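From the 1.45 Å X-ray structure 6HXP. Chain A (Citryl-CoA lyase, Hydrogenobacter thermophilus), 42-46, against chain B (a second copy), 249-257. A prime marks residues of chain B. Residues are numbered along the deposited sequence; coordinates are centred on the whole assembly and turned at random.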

ATOM      1  N   LYS A  42     -19.775  14.146   6.842  1.00 20.07           N
ATOM      2  CA  LYS A  42     -20.861  14.996   6.329  1.00 20.07           C
ATOM      3  C   LYS A  42     -20.569  16.481   6.480  1.00 21.98           C
ATOM      4  O   LYS A  42     -21.051  17.293   5.684  1.00 23.39           O
ATOM      5  CB  LYS A  42     -22.158  14.689   7.114  1.00 20.36           C
ATOM      6  CG  LYS A  42     -23.437  15.367   6.528  1.00 23.78           C
ATOM      7  CD  LYS A  42     -23.979  14.556   5.296  1.00 27.06           C
ATOM      8  CE  LYS A  42     -25.149  15.072   4.551  1.00 36.98           C
ATOM      9  NZ  LYS A  42     -26.364  15.048   5.396  1.00 41.62           N
ATOM     10  N   GLY A  43     -19.901  16.842   7.556  1.00 20.15           N
ATOM     11  CA  GLY A  43     -19.584  18.231   7.878  1.00 21.24           C
ATOM     12  C   GLY A  43     -20.500  18.829   8.930  1.00 22.87           C
ATOM     13  O   GLY A  43     -20.290  19.981   9.336  1.00 22.42           O
ATOM     14  N   GLU A  44     -21.496  18.099   9.371  1.00 20.98           N
ATOM     15  CA  GLU A  44     -22.461  18.550  10.380  1.00 20.80           C
ATOM     16  C   GLU A  44     -22.810  17.415  11.306  1.00 21.91           C
ATOM     17  O   GLU A  44     -22.604  16.239  10.975  1.00 20.77           O
ATOM     18  CB  GLU A  44     -23.735  19.068   9.711  1.00 23.94           C
ATOM     19  CG  GLU A  44     -23.514  20.203   8.712  1.00 25.09           C
ATOM     20  CD  GLU A  44     -22.946  21.489   9.302  1.00 25.91           C
ATOM     21  OE1 GLU A  44     -23.056  21.695  10.529  1.00 26.52           O
ATOM     22  OE2 GLU A  44     -22.434  22.319   8.523  1.00 27.10           O
ATOM     23  N   LEU A  45     -23.350  17.742  12.474  1.00 21.29           N
ATOM     24  CA  LEU A  45     -23.710  16.733  13.452  1.00 21.18           C
ATOM     25  C   LEU A  45     -24.875  15.905  12.932  1.00 23.12           C
ATOM     26  O   LEU A  45     -25.788  16.384  12.243  1.00 23.74           O
ATOM     27  CB  LEU A  45     -24.153  17.416  14.769  1.00 21.61           C
ATOM     28  CG  LEU A  45     -23.047  18.157  15.525  1.00 23.43           C
ATOM     29  CD1 LEU A  45     -23.686  19.029  16.632  1.00 23.67           C
ATOM     30  CD2 LEU A  45     -22.038  17.205  16.114  1.00 23.23           C
ATOM     31  N   PRO A  46     -24.881  14.615  13.315  1.00 21.51           N
ATOM     32  CA  PRO A  46     -26.010  13.776  12.929  1.00 21.21           C
ATOM     33  C   PRO A  46     -27.226  13.988  13.818  1.00 22.79           C
ATOM     34  O   PRO A  46     -27.092  14.330  14.995  1.00 24.19           O
ATOM     35  CB  PRO A  46     -25.486  12.359  13.206  1.00 21.19           C
ATOM     36  CG  PRO A  46     -24.512  12.508  14.310  1.00 21.63           C
ATOM     37  CD  PRO A  46     -23.884  13.887  14.108  1.00 21.43           C
TER
ATOM     38  N   PRO B 249     -14.978  28.088  13.778  1.00 31.04           N
ATOM     39  CA  PRO B 249     -15.312  27.483  15.073  1.00 28.51           C
ATOM     40  C   PRO B 249     -16.731  27.752  15.555  1.00 27.92           C
ATOM     41  O   PRO B 249     -17.293  28.871  15.423  1.00 30.21           O
ATOM     42  CB  PRO B 249     -14.263  28.054  16.028  1.00 30.66           C
ATOM     43  CG  PRO B 249     -13.119  28.397  15.139  1.00 37.90           C
ATOM     44  CD  PRO B 249     -13.752  28.902  13.878  1.00 34.99           C
ATOM     45  N   ARG B 250     -17.286  26.736  16.172  1.00 26.17           N
ATOM     46  CA  ARG B 250     -18.630  26.768  16.683  1.00 25.77           C
ATOM     47  C   ARG B 250     -18.716  25.863  17.879  1.00 27.47           C
ATOM     48  O   ARG B 250     -18.003  24.888  18.008  1.00 27.32           O
ATOM     49  CB  ARG B 250     -19.600  26.310  15.612  1.00 26.20           C
ATOM     50  CG  ARG B 250     -19.084  25.062  14.909  1.00 28.33           C
ATOM     51  CD  ARG B 250     -19.958  24.729  13.800  1.00 29.48           C
ATOM     52  NE  ARG B 250     -19.527  23.580  12.990  1.00 25.74           N
ATOM     53  CZ  ARG B 250     -20.367  22.974  12.163  1.00 28.86           C
ATOM     54  NH1 ARG B 250     -21.604  23.461  11.988  1.00 27.56           N
ATOM     55  NH2 ARG B 250     -19.964  21.919  11.444  1.00 24.62           N
ATOM     56  N   GLU B 251     -19.605  26.226  18.815  1.00 26.56           N
ATOM     57  CA  GLU B 251     -19.810  25.431  19.999  1.00 25.62           C
ATOM     58  C   GLU B 251     -20.750  24.285  19.740  1.00 26.08           C
ATOM     59  O   GLU B 251     -21.717  24.426  18.961  1.00 27.68           O
ATOM     60  CB  GLU B 251     -20.460  26.336  21.078  1.00 26.28           C
ATOM     61  CG  GLU B 251     -19.585  27.456  21.587  1.00 29.62           C
ATOM     62  CD  GLU B 251     -18.430  27.035  22.466  1.00 44.44           C
ATOM     63  OE1 GLU B 251     -17.510  27.863  22.645  1.00 60.24           O
ATOM     64  OE2 GLU B 251     -18.461  25.906  23.010  1.00 40.47           O
ATOM     65  N   LEU B 252     -20.552  23.171  20.424  1.00 26.81           N
ATOM     66  CA  LEU B 252     -21.541  22.110  20.392  1.00 26.49           C
ATOM     67  C   LEU B 252     -22.800  22.643  21.082  1.00 28.95           C
ATOM     68  O   LEU B 252     -22.696  23.473  21.980  1.00 29.22           O
ATOM     69  CB  LEU B 252     -21.144  20.900  21.263  1.00 29.28           C
ATOM     70  CG  LEU B 252     -20.250  19.884  20.755  1.00 32.47           C
ATOM     71  CD1 LEU B 252     -19.990  18.820  21.852  1.00 30.74           C
ATOM     72  CD2 LEU B 252     -20.801  19.198  19.472  1.00 29.25           C
ATOM     73  N   PRO B 253     -23.974  22.081  20.794  1.00 26.87           N
ATOM     74  CA  PRO B 253     -25.149  22.382  21.610  1.00 26.35           C
ATOM     75  C   PRO B 253     -24.854  22.088  23.083  1.00 26.61           C
ATOM     76  O   PRO B 253     -24.213  21.083  23.410  1.00 26.95           O
ATOM     77  CB  PRO B 253     -26.206  21.436  21.082  1.00 29.22           C
ATOM     78  CG  PRO B 253     -25.760  21.110  19.720  1.00 32.37           C
ATOM     79  CD  PRO B 253     -24.283  21.095  19.752  1.00 28.70           C
ATOM     80  N   GLN B 254     -25.330  22.955  23.981  1.00 24.90           N
ATOM     81  CA  GLN B 254     -24.987  22.790  25.383  1.00 26.48           C
ATOM     82  C   GLN B 254     -25.390  21.448  25.973  1.00 27.26           C
ATOM     83  O   GLN B 254     -24.655  20.894  26.780  1.00 27.59           O
ATOM     84  CB  GLN B 254     -25.626  23.897  26.240  1.00 28.97           C
ATOM     85  CG  GLN B 254     -25.085  25.273  25.960  1.00 31.78           C
ATOM     86  CD  GLN B 254     -23.600  25.412  26.211  1.00 39.85           C
ATOM     87  OE1 GLN B 254     -22.837  25.729  25.306  1.00 43.60           O
ATOM     88  NE2 GLN B 254     -23.133  25.043  27.392  1.00 38.33           N
ATOM     89  N   GLU B 255     -26.549  20.934  25.587  1.00 25.78           N
ATOM     90  CA  GLU B 255     -27.015  19.647  26.143  1.00 27.17           C
ATOM     91  C   GLU B 255     -26.106  18.496  25.810  1.00 31.26           C
ATOM     92  O   GLU B 255     -26.168  17.461  26.484  1.00 33.45           O
ATOM     93  CB  GLU B 255     -28.465  19.342  25.719  1.00 27.98           C
ATOM     94  CG  GLU B 255     -28.646  19.017  24.257  1.00 27.92           C
ATOM     95  CD  GLU B 255     -30.109  19.123  23.869  1.00 32.74           C
ATOM     96  OE1 GLU B 255     -30.643  20.260  23.860  1.00 30.26           O
ATOM     97  OE2 GLU B 255     -30.701  18.073  23.534  1.00 32.85           O
ATOM     98  N   LEU B 256     -25.293  18.609  24.749  1.00 26.76           N
ATOM     99  CA  LEU B 256     -24.360  17.541  24.401  1.00 28.56           C
ATOM    100  C   LEU B 256     -23.104  17.600  25.243  1.00 32.71           C
ATOM    101  O   LEU B 256     -22.384  16.622  25.285  1.00 31.32           O
ATOM    102  CB  LEU B 256     -23.987  17.612  22.939  1.00 28.89           C
ATOM    103  CG  LEU B 256     -25.097  17.292  21.941  1.00 35.85           C
ATOM    104  CD1 LEU B 256     -24.528  17.291  20.538  1.00 36.47           C
ATOM    105  CD2 LEU B 256     -25.715  15.915  22.218  1.00 44.60           C
ATOM    106  N   LYS B 257     -22.803  18.729  25.894  1.00 32.54           N
ATOM    107  CA  LYS B 257     -21.619  18.851  26.756  1.00 33.64           C
ATOM    108  C   LYS B 257     -21.925  18.167  28.104  1.00 45.77           C
ATOM    109  O   LYS B 257     -22.334  18.801  29.077  1.00 48.19           O
ATOM    110  CB  LYS B 257     -21.211  20.337  26.900  1.00 35.46           C
ATOM    111  CG  LYS B 257     -20.822  21.027  25.582  1.00 36.52           C
ATOM    112  CD  LYS B 257     -20.477  22.485  25.881  1.00 45.65           C
ATOM    113  CE  LYS B 257     -20.354  23.327  24.663  1.00 45.04           C
ATOM    114  NZ  LYS B 257     -20.139  24.762  25.002  1.00 55.43           N
TER

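No backbone-to-backbone hydrogen bond joins the stretches; side chains make the contacts, except that Gly43 offers its backbone O. Chain A leaves a helix at Gly43 and runs on without regular structure. Chain B is extended through Leu252′ and then makes a short 3-10 turn at 254-256. The nearest CA atoms, those of Leu45 and Leu252′, are still 9.0 Å apart. Together the stretches bury 204 Å².

The polar contacts centre on Arg250′. Its CA-to-CB bond points toward chain A, and chi2 and chi3 are both t, so the side chain is extended and its guanidinium reaches the other stretch. Glu44 starts sideways, but the end of its side chain comes nearer. Glu44 OE1 forms a salt bridge with Arg250′ NH1 at 2.7 Å, where charge attraction adds to a well-directed hydrogen bond. Arg250′ NH2 also gives a weak hydrogen bond to Glu44 OE1, at 3.2 Å.

One backbone group joins this network. Arg250′ NH2 donates to Gly43 O at 2.9 Å. Both acceptors lie near the guanidinium plane, at its edge, where the N-H groups point. Gly43 has positive phi; at its backbone angles a CB would be jammed against the carbonyl O of Lys42.

The apolar contacts centre on Leu45, whose CA-to-CB bond points toward the chain B stretch. Its CD1 lies 3.8 Å from Pro253′ CD, 4.1 Å from Leu252′ CD2 and 4.4 Å from Leu256′ CD1. These are van der Waals contacts that shield hydrocarbon surface from water.

Bonds within chain B hold the turn that carries Pro253′ and Leu256′. Leu256′ N donates to Pro253′ O, and Lys257′ N to Gln254′ O, both at 3.0 Å. Lys257′ NZ forms a salt bridge with Glu251′ OE2 at 2.8 Å and a hydrogen bond to Gln254′ OE1 at 2.9 Å. None of these last three residues touches the chain A stretch.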